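Nodulation fucosyltransferase NodZ (Bradyrhizobium sp., PDB 2HHC) is a nodulation-associated fucosyltransferase of the GT-B clan, with two alpha/beta domains that each carry a largely parallel beta-sheet. Local coordinates at residues S9-R12 with G16-L19; D39-C44 with R74-S79; R87-P92 with I97-E102. All blocks are in the same frame, centred on the assembly; numbering follows the deposited sequence.

Contact 1. Residues S9-R12 with G16-L19; sequences SRRR and GDCL
R11 and C18 bring the two backbones closest, their CA atoms lying 5.3 Å apart where the chain leaves strand 6-10 and soon turns back into helix 15-32. This is the tight first half of a beta-alpha-beta unit completed by strand 35-39, the building block of Rossmann-like GT-B domains. Between strand and helix, R11 does most of the bridging. Its CB and CG lie along C18, with CB of R11 3.8 Å from SG of C18. A bend at chi2 (81°) then swings the guanidinium across the D17 side chain at roughly a right angle. The grip is side-on: NE of R11 gives a nearly straight bond (171°) to OD1 of D17 at 2.9 Å, while NH2 of R11 reaches OD2 of D17, also at 2.9 Å, on its syn lone pair. NE meets its oxygen from above the carboxylate, the two planes being 52° apart. Deeper in, a water takes the place of direct contact, 2.8 Å from OG of S9 and donating to O of C18 at 2.9 Å. Since S21 OG also bonds OD1 of D17, the carboxylate is held from the helix as well as from the loop, and two bonds to separate oxygens should restrict rotation of both charged groups.

Contact 2. Residues D39-C44 with R74-S79; sequences DWRGSC and RVNQLS
The R41 guanidinium meets partners over one face and along its edge, yet it holds D39 of its own loop side-on with two nitrogens, and the partners across the contact, V75 and N76, are added to that grip. CG2 of V75 lies over one face near the rim, 3.5 Å from NE of R41, the two side chains approaching from opposite directions. N76 instead slides alongside the arginine, its OD1 accepting from NH1 of R41 at 2.8 Å with the donor tilted from the carbonyl plane. A bend at chi3 (-64°) turns the head of R41 back so that its NE and NH2 edge faces D39. There NE of R41 reaches OD1 of D39 at 2.9 Å and NH2 of R41 reaches OD2 of D39 at 2.9 Å, both along almost straight lines. The same OD1 of D39 also accepts from the backbone N of R41, 3.2 Å away, closing an Asx turn; backbone and side-chain donors come from opposite faces of the carboxylate. The Asx turn overlaps a type II beta turn from W40 to S43, with G42 at the position of positive phi (82°). Both loops follow neighbouring parallel strands of one Rossmann-like sheet, 35-39 and 67-70, and the second one carries V75 and N76 on a 3-10 segment. R10 forms a salt bridge to OD2 of D39, so two arginines share one buried aspartate, a setting likely to favour its charged form. N76 is steadied in turn by a hydrogen bond from its ND2 to O of F50. Water adds a last link: it donates to O of V75 at 2.8 Å and weakly accepts from NH2 of R41 at 3.0 Å.

Contact 3. Residues R87-P92 with I97-E102; sequences RWWNRP and INRPDE. With PO4 (phosphate ion), chain B.
R99 and W88 make a cation-pi pair that ties the 3-10 segment 87-90 to the residues just before helix 101-116 in the same alpha/beta domain. With its chain extended from CG to NE, R99 runs obliquely past the indole, its CD 3.7 Å from CH2 of W88, and lays NH1 over one face of the ring. CZ of R99 stands 4.5 Å from the centroid of the six-membered ring of W88 and only 19° off its normal. The guanidinium is not stacked flat: the planes differ by 62°, and a single nitrogen dips toward the ring, NH1 of R99 coming within 3.3 Å of CE3 of W88. W89 adds a second aromatic contact to R99. CZ2 of W89 sits over the centre of the guanidinium face of R99, 3.9 Å from CZ of R99, while the face of the W89 ring receives CE3 of W88. E107 joins the two side chains, its OE1 forming a salt bridge with NH2 of R99, which also bonds O of D129, and a hydrogen bond with NE1 of W89. A phosphate ion, probably from the crystallisation liquor, rests beside the 3-10 segment, bonded by the backbone N of W88 to O2 of the phosphate at 3.2 Å and more weakly by R91. At the edge of the W88 indole, in its plane, a water accepts from NE1 of W88 at 3.0 Å and donates to O of N98 at 2.6 Å.

Overall arrangement
The three contacts follow one another along the chain and belong to the same alpha/beta half of the molecule. Contacts 1 and 2, with centres about 13 Å apart, meet directly: NE of R10 lies 2.7 Å from OD2 of D39 in a salt bridge, and strand pairing brings O of S9 to 2.8 Å from N of D39. Contact 3 stands farther out, its centre about 19 Å from that of contact 1 and about 18 Å from that of contact 2, and it touches neither. D129 nevertheless relates contacts 1 and 3, because its carboxylate takes R10 and R12 while its backbone O accepts from R99. The phosphate belongs to contact 3.

Contact 1. Residues S9-R12 with G16-L19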
loop_
_atom_site.group_PDB
_atom_site.type_symbol
_atom_site.label_atom_id
_atom_site.label_comp_id
_atom_site.label_asym_id
_atom_site.label_seq_id
_atom_site.Cartn_x
_atom_site.Cartn_y
_atom_site.Cartn_z
ATOM N N SER A 9 13.259 2.862 -5.732
ATOM C CA SER A 9 12.253 2.232 -4.918
ATOM C C SER A 9 11.780 0.956 -5.581
ATOM O O SER A 9 11.031 1.005 -6.573
ATOM C CB SER A 9 11.084 3.189 -4.691
ATOM O OG SER A 9 10.156 2.589 -3.787
ATOM N N ARG A 10 12.204 -0.194 -5.037
ATOM C CA ARG A 10 11.855 -1.500 -5.541
ATOM C C ARG A 10 10.887 -2.146 -4.552
ATOM O O ARG A 10 11.236 -2.320 -3.366
ATOM C CB ARG A 10 13.104 -2.369 -5.633
ATOM C CG ARG A 10 14.294 -1.671 -6.256
ATOM C CD ARG A 10 15.272 -2.733 -6.819
ATOM N NE ARG A 10 14.750 -3.244 -8.083
ATOM C CZ ARG A 10 14.464 -4.519 -8.315
ATOM N NH1 ARG A 10 14.692 -5.453 -7.398
ATOM N NH2 ARG A 10 13.907 -4.877 -9.464
ATOM N N ARG A 11 9.728 -2.592 -5.016
ATOM C CA ARG A 11 8.799 -3.319 -4.158
ATOM C C ARG A 11 7.840 -4.047 -5.077
ATOM O O ARG A 11 7.503 -3.541 -6.140
ATOM C CB ARG A 11 8.075 -2.404 -3.177
ATOM C CG ARG A 11 7.632 -3.063 -1.913
ATOM C CD ARG A 11 8.768 -3.190 -0.887
ATOM N NE ARG A 11 8.333 -3.972 0.256
ATOM C CZ ARG A 11 8.868 -5.103 0.675
ATOM N NH1 ARG A 11 10.024 -5.540 0.217
ATOM N NH2 ARG A 11 8.311 -5.750 1.657
ATOM N N ARG A 12 7.469 -5.243 -4.675
ATOM C CA ARG A 12 6.769 -6.215 -5.508
ATOM C C ARG A 12 5.612 -6.904 -4.804
ATOM O O ARG A 12 5.106 -7.942 -5.251
ATOM C CB ARG A 12 7.766 -7.287 -6.014
ATOM C CG ARG A 12 8.862 -6.712 -6.853
ATOM C CD ARG A 12 9.978 -7.641 -7.181
ATOM N NE ARG A 12 10.683 -8.062 -5.978
ATOM C CZ ARG A 12 11.542 -7.296 -5.286
ATOM N NH1 ARG A 12 11.899 -6.102 -5.645
ATOM N NH2 ARG A 12 12.087 -7.848 -4.219
ATOM N N GLY A 16 -0.270 -1.516 -0.682
ATOM C CA GLY A 16 -0.073 -0.703 0.541
ATOM C C GLY A 16 1.380 -0.599 0.913
ATOM O O GLY A 16 1.888 0.480 1.207
ATOM N N ASP A 17 2.042 -1.728 0.907
ATOM C CA ASP A 17 3.489 -1.794 1.200
ATOM C C ASP A 17 4.262 -1.047 0.141
ATOM O O ASP A 17 5.146 -0.249 0.413
ATOM C CB ASP A 17 3.838 -3.281 1.326
ATOM C CG ASP A 17 5.284 -3.576 1.685
ATOM O OD1 ASP A 17 6.166 -2.673 1.744
ATOM O OD2 ASP A 17 5.537 -4.792 1.821
ATOM N N CYS A 18 3.970 -1.325 -1.115
ATOM C CA CYS A 18 4.681 -0.636 -2.199
ATOM C C CYS A 18 4.598 0.880 -2.052
ATOM O O CYS A 18 5.591 1.580 -2.211
ATOM C CB CYS A 18 4.128 -1.040 -3.564
ATOM S SG CYS A 18 4.393 -2.755 -4.071
ATOM N N LEU A 19 3.389 1.412 -1.826
ATOM C CA LEU A 19 3.180 2.841 -1.776
ATOM C C LEU A 19 3.734 3.503 -0.499
ATOM O O LEU A 19 4.202 4.631 -0.544
ATOM C CB LEU A 19 1.686 3.170 -1.920
ATOM C CG LEU A 19 1.174 2.848 -3.339
ATOM C CD1 LEU A 19 -0.352 2.919 -3.402
ATOM C CD2 LEU A 19 1.843 3.725 -4.368
HETATM O O HOH W 1 7.753 1.179 -4.150
#

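Contact 2. Residues D39-C44 with R74-S79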
loop_
_atom_site.group_PDB
_atom_site.type_symbol
_atom_site.label_atom_id
_atom_site.label_comp_id
_atom_site.label_asym_id
_atom_site.label_seq_id
_atom_site.Cartn_x
_atom_site.Cartn_y
_atom_site.Cartn_z
ATOM N N ASP A 39 10.569 1.356 -9.338
ATOM C CA ASP A 39 10.949 0.091 -10.018
ATOM C C ASP A 39 10.102 -1.054 -9.492
ATOM O O ASP A 39 10.407 -1.699 -8.462
ATOM C CB ASP A 39 12.418 -0.202 -9.837
ATOM C CG ASP A 39 12.835 -1.463 -10.534
ATOM O OD1 ASP A 39 12.030 -2.109 -11.242
ATOM O OD2 ASP A 39 14.035 -1.829 -10.329
ATOM N N TRP A 40 8.953 -1.247 -10.127
ATOM C CA TRP A 40 8.024 -2.300 -9.769
ATOM C C TRP A 40 8.106 -3.493 -10.728
ATOM O O TRP A 40 7.165 -4.248 -10.914
ATOM C CB TRP A 40 6.607 -1.791 -9.675
ATOM C CG TRP A 40 6.361 -0.866 -8.512
ATOM C CD1 TRP A 40 7.257 -0.395 -7.589
ATOM C CD2 TRP A 40 5.094 -0.222 -8.211
ATOM N NE1 TRP A 40 6.619 0.431 -6.696
ATOM C CE2 TRP A 40 5.282 0.526 -7.051
ATOM C CE3 TRP A 40 3.824 -0.319 -8.757
ATOM C CZ2 TRP A 40 4.247 1.273 -6.480
ATOM C CZ3 TRP A 40 2.808 0.366 -8.196
ATOM C CH2 TRP A 40 3.027 1.158 -7.049
ATOM N N ARG A 41 9.283 -3.717 -11.325
ATOM C CA ARG A 41 9.556 -4.974 -12.042
ATOM C C ARG A 41 9.424 -6.138 -11.102
ATOM O O ARG A 41 9.899 -6.078 -9.974
ATOM C CB ARG A 41 10.970 -4.963 -12.645
ATOM C CG ARG A 41 11.088 -4.015 -13.846
ATOM C CD ARG A 41 12.496 -3.916 -14.439
ATOM N NE ARG A 41 13.379 -3.337 -13.463
ATOM C CZ ARG A 41 14.689 -3.229 -13.623
ATOM N NH1 ARG A 41 15.212 -3.587 -14.783
ATOM N NH2 ARG A 41 15.456 -2.749 -12.638
ATOM N N GLY A 42 8.761 -7.171 -11.563
ATOM C CA GLY A 42 8.568 -8.403 -10.751
ATOM C C GLY A 42 7.423 -8.350 -9.742
ATOM O O GLY A 42 7.281 -9.254 -8.891
ATOM N N SER A 43 6.555 -7.341 -9.886
ATOM C CA SER A 43 5.324 -7.256 -9.103
ATOM C C SER A 43 4.547 -8.566 -9.118
ATOM O O SER A 43 4.440 -9.269 -10.125
ATOM C CB SER A 43 4.420 -6.177 -9.704
ATOM O OG SER A 43 3.123 -6.186 -9.133
ATOM N N CYS A 44 3.949 -8.880 -7.967
ATOM C CA CYS A 44 3.039 -10.021 -7.845
ATOM C C CYS A 44 1.852 -9.965 -8.792
ATOM O O CYS A 44 1.196 -10.974 -9.041
ATOM C CB CYS A 44 2.546 -10.205 -6.384
ATOM S SG CYS A 44 1.697 -8.801 -5.709
ATOM N N ARG A 74 12.116 2.737 -18.819
ATOM C CA ARG A 74 13.492 3.226 -18.836
ATOM C C ARG A 74 14.353 2.514 -17.781
ATOM O O ARG A 74 15.569 2.450 -17.940
ATOM C CB ARG A 74 13.541 4.733 -18.644
ATOM C CG ARG A 74 13.134 5.464 -19.867
ATOM C CD ARG A 74 13.096 7.004 -19.650
ATOM N NE ARG A 74 11.965 7.311 -18.800
ATOM C CZ ARG A 74 11.718 8.470 -18.207
ATOM N NH1 ARG A 74 12.558 9.468 -18.331
ATOM N NH2 ARG A 74 10.614 8.590 -17.475
ATOM N N VAL A 75 13.759 1.932 -16.753
ATOM C CA VAL A 75 14.561 1.106 -15.827
ATOM C C VAL A 75 15.331 -0.028 -16.543
ATOM O O VAL A 75 16.342 -0.513 -16.031
ATOM C CB VAL A 75 13.692 0.582 -14.663
ATOM C CG1 VAL A 75 13.155 1.736 -13.863
ATOM C CG2 VAL A 75 12.600 -0.358 -15.134
ATOM N N ASN A 76 14.840 -0.472 -17.695
ATOM C CA ASN A 76 15.474 -1.522 -18.485
ATOM C C ASN A 76 16.481 -0.987 -19.498
ATOM O O ASN A 76 17.124 -1.777 -20.210
ATOM C CB ASN A 76 14.420 -2.325 -19.223
ATOM C CG ASN A 76 13.611 -3.193 -18.310
ATOM O OD1 ASN A 76 14.119 -3.694 -17.314
ATOM N ND2 ASN A 76 12.310 -3.304 -18.573
ATOM N N GLN A 77 16.618 0.341 -19.605
ATOM C CA GLN A 77 17.592 0.933 -20.516
ATOM C C GLN A 77 18.746 1.669 -19.801
ATOM O O GLN A 77 19.905 1.632 -20.243
ATOM C CB GLN A 77 16.880 1.969 -21.432
ATOM C CG GLN A 77 15.487 1.600 -22.052
ATOM C CD GLN A 77 14.663 2.815 -22.557
ATOM O OE1 GLN A 77 15.209 3.836 -22.996
ATOM N NE2 GLN A 77 13.341 2.682 -22.515
ATOM N N LEU A 78 18.427 2.367 -18.739
ATOM C CA LEU A 78 19.360 3.215 -18.021
ATOM C C LEU A 78 20.255 2.388 -17.115
ATOM O O LEU A 78 19.810 1.358 -16.576
ATOM C CB LEU A 78 18.577 4.232 -17.154
ATOM C CG LEU A 78 17.742 5.185 -18.026
ATOM C CD1 LEU A 78 16.793 6.007 -17.176
ATOM C CD2 LEU A 78 18.626 6.095 -18.877
ATOM N N SER A 79 21.504 2.814 -16.980
ATOM C CA SER A 79 22.476 2.244 -16.091
ATOM C C SER A 79 22.653 3.185 -14.916
ATOM O O SER A 79 23.403 4.180 -14.989
ATOM C CB SER A 79 23.816 2.069 -16.790
ATOM O OG SER A 79 23.748 1.035 -17.758
HETATM O O HOH W 2 17.484 -0.653 -13.508
#

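Contact 3. Residues R87-P92 with I97-E102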
loop_
_atom_site.group_PDB
_atom_site.type_symbol
_atom_site.label_atom_id
_atom_site.label_comp_id
_atom_site.label_asym_id
_atom_site.label_seq_id
_atom_site.Cartn_x
_atom_site.Cartn_y
_atom_site.Cartn_z
ATOM N N ARG A 87 25.590 -1.594 0.728
ATOM C CA ARG A 87 26.868 -2.027 0.134
ATOM C C ARG A 87 26.747 -3.330 -0.644
ATOM O O ARG A 87 27.507 -3.570 -1.577
ATOM C CB ARG A 87 27.958 -2.122 1.207
ATOM C CG ARG A 87 28.233 -0.756 1.781
ATOM C CD ARG A 87 29.427 -0.636 2.731
ATOM N NE ARG A 87 29.056 0.183 3.903
ATOM C CZ ARG A 87 28.524 1.420 3.858
ATOM N NH1 ARG A 87 28.294 2.055 2.701
ATOM N NH2 ARG A 87 28.210 2.049 4.989
ATOM N N TRP A 88 25.776 -4.152 -0.266
ATOM C CA TRP A 88 25.516 -5.417 -1.000
ATOM C C TRP A 88 25.381 -5.229 -2.493
ATOM O O TRP A 88 25.811 -6.063 -3.248
ATOM C CB TRP A 88 24.235 -6.034 -0.461
ATOM C CG TRP A 88 23.871 -7.399 -0.983
ATOM C CD1 TRP A 88 24.196 -8.585 -0.423
ATOM C CD2 TRP A 88 23.004 -7.688 -2.091
ATOM N NE1 TRP A 88 23.597 -9.624 -1.133
ATOM C CE2 TRP A 88 22.914 -9.107 -2.181
ATOM C CE3 TRP A 88 22.350 -6.911 -3.045
ATOM C CZ2 TRP A 88 22.112 -9.753 -3.142
ATOM C CZ3 TRP A 88 21.611 -7.585 -4.056
ATOM C CH2 TRP A 88 21.494 -8.974 -4.068
ATOM N N TRP A 89 24.842 -4.097 -2.912
ATOM C CA TRP A 89 24.573 -3.796 -4.301
ATOM C C TRP A 89 25.824 -3.504 -5.098
ATOM O O TRP A 89 25.740 -3.362 -6.326
ATOM C CB TRP A 89 23.541 -2.650 -4.428
ATOM C CG TRP A 89 22.185 -3.166 -3.970
ATOM C CD1 TRP A 89 21.689 -3.217 -2.700
ATOM C CD2 TRP A 89 21.210 -3.806 -4.809
ATOM N NE1 TRP A 89 20.466 -3.828 -2.700
ATOM C CE2 TRP A 89 20.146 -4.202 -3.974
ATOM C CE3 TRP A 89 21.126 -4.055 -6.171
ATOM C CZ2 TRP A 89 19.017 -4.869 -4.462
ATOM C CZ3 TRP A 89 20.000 -4.692 -6.654
ATOM C CH2 TRP A 89 18.955 -5.092 -5.807
ATOM N N ASN A 90 26.971 -3.407 -4.431
ATOM C CA ASN A 90 28.249 -3.293 -5.159
ATOM C C ASN A 90 28.863 -4.658 -5.536
ATOM O O ASN A 90 29.873 -4.689 -6.247
ATOM C CB ASN A 90 29.254 -2.521 -4.310
ATOM C CG ASN A 90 28.836 -1.093 -4.082
ATOM O OD1 ASN A 90 28.661 -0.339 -5.019
ATOM N ND2 ASN A 90 28.668 -0.734 -2.858
ATOM N N ARG A 91 28.280 -5.735 -5.020
ATOM C CA ARG A 91 28.787 -7.105 -5.277
ATOM C C ARG A 91 28.593 -7.462 -6.733
ATOM O O ARG A 91 27.640 -7.008 -7.355
ATOM C CB ARG A 91 28.092 -8.115 -4.349
ATOM C CG ARG A 91 28.388 -7.856 -2.892
ATOM C CD ARG A 91 28.150 -9.009 -1.949
ATOM N NE ARG A 91 27.821 -8.518 -0.605
ATOM C CZ ARG A 91 28.625 -7.812 0.202
ATOM N NH1 ARG A 91 29.858 -7.503 -0.144
ATOM N NH2 ARG A 91 28.178 -7.408 1.384
ATOM N N PRO A 92 29.462 -8.335 -7.264
ATOM C CA PRO A 92 29.231 -8.843 -8.612
ATOM C C PRO A 92 27.882 -9.508 -8.753
ATOM O O PRO A 92 27.375 -10.062 -7.765
ATOM C CB PRO A 92 30.332 -9.856 -8.769
ATOM C CG PRO A 92 31.439 -9.354 -7.878
ATOM C CD PRO A 92 30.691 -8.878 -6.678
ATOM N N ILE A 97 22.795 -13.398 -6.752
ATOM C CA ILE A 97 21.746 -14.417 -6.997
ATOM C C ILE A 97 21.103 -14.782 -5.651
ATOM O O ILE A 97 19.885 -14.881 -5.549
ATOM C CB ILE A 97 22.317 -15.640 -7.687
ATOM C CG1 ILE A 97 22.870 -15.350 -9.090
ATOM C CG2 ILE A 97 21.280 -16.758 -7.811
ATOM C CD1 ILE A 97 21.842 -14.972 -10.082
ATOM N N ASN A 98 21.921 -15.019 -4.622
ATOM C CA ASN A 98 21.426 -15.352 -3.278
ATOM C C ASN A 98 20.986 -14.083 -2.554
ATOM O O ASN A 98 21.837 -13.256 -2.209
ATOM C CB ASN A 98 22.547 -15.904 -2.426
ATOM C CG ASN A 98 22.077 -16.476 -1.117
ATOM O OD1 ASN A 98 20.944 -16.948 -0.963
ATOM N ND2 ASN A 98 22.976 -16.462 -0.157
ATOM N N ARG A 99 19.695 -13.917 -2.347
ATOM C CA ARG A 99 19.169 -12.736 -1.646
ATOM C C ARG A 99 18.136 -13.168 -0.605
ATOM O O ARG A 99 16.955 -12.943 -0.800
ATOM C CB ARG A 99 18.661 -11.706 -2.664
ATOM C CG ARG A 99 18.253 -10.369 -2.048
ATOM C CD ARG A 99 17.939 -9.268 -3.029
ATOM N NE ARG A 99 17.407 -8.120 -2.288
ATOM C CZ ARG A 99 18.129 -7.274 -1.578
ATOM N NH1 ARG A 99 19.435 -7.356 -1.587
ATOM N NH2 ARG A 99 17.546 -6.334 -0.871
ATOM N N PRO A 100 18.605 -13.770 0.501
ATOM C CA PRO A 100 17.727 -14.312 1.525
ATOM C C PRO A 100 17.111 -13.209 2.374
ATOM O O PRO A 100 17.587 -12.081 2.362
ATOM C CB PRO A 100 18.675 -15.125 2.382
ATOM C CG PRO A 100 19.954 -14.501 2.218
ATOM C CD PRO A 100 20.017 -13.975 0.843
ATOM N N ASP A 101 16.094 -13.597 3.133
ATOM C CA ASP A 101 15.357 -12.641 3.940
ATOM C C ASP A 101 16.276 -11.955 4.945
ATOM O O ASP A 101 16.130 -10.744 5.130
ATOM C CB ASP A 101 14.168 -13.320 4.638
ATOM C CG ASP A 101 12.949 -13.472 3.719
ATOM O OD1 ASP A 101 12.979 -13.123 2.513
ATOM O OD2 ASP A 101 11.905 -13.940 4.239
ATOM N N GLU A 102 17.263 -12.664 5.478
ATOM C CA GLU A 102 18.202 -12.051 6.435
ATOM C C GLU A 102 18.913 -10.847 5.805
ATOM O O GLU A 102 19.116 -9.831 6.468
ATOM C CB GLU A 102 19.162 -13.055 7.095
ATOM C CG GLU A 102 20.195 -13.695 6.230
ATOM C CD GLU A 102 21.171 -14.482 7.082
ATOM O OE1 GLU A 102 22.003 -13.869 7.818
ATOM O OE2 GLU A 102 21.081 -15.733 7.048
HETATM P P PO4 B . 25.445 -5.350 3.425
HETATM O O1 PO4 B . 24.835 -6.106 4.612
HETATM O O2 PO4 B . 24.431 -4.421 2.652
HETATM O O3 PO4 B . 26.603 -4.551 3.974
HETATM O O4 PO4 B . 26.041 -6.400 2.507
HETATM O O HOH W 3 23.811 -12.599 -0.730
#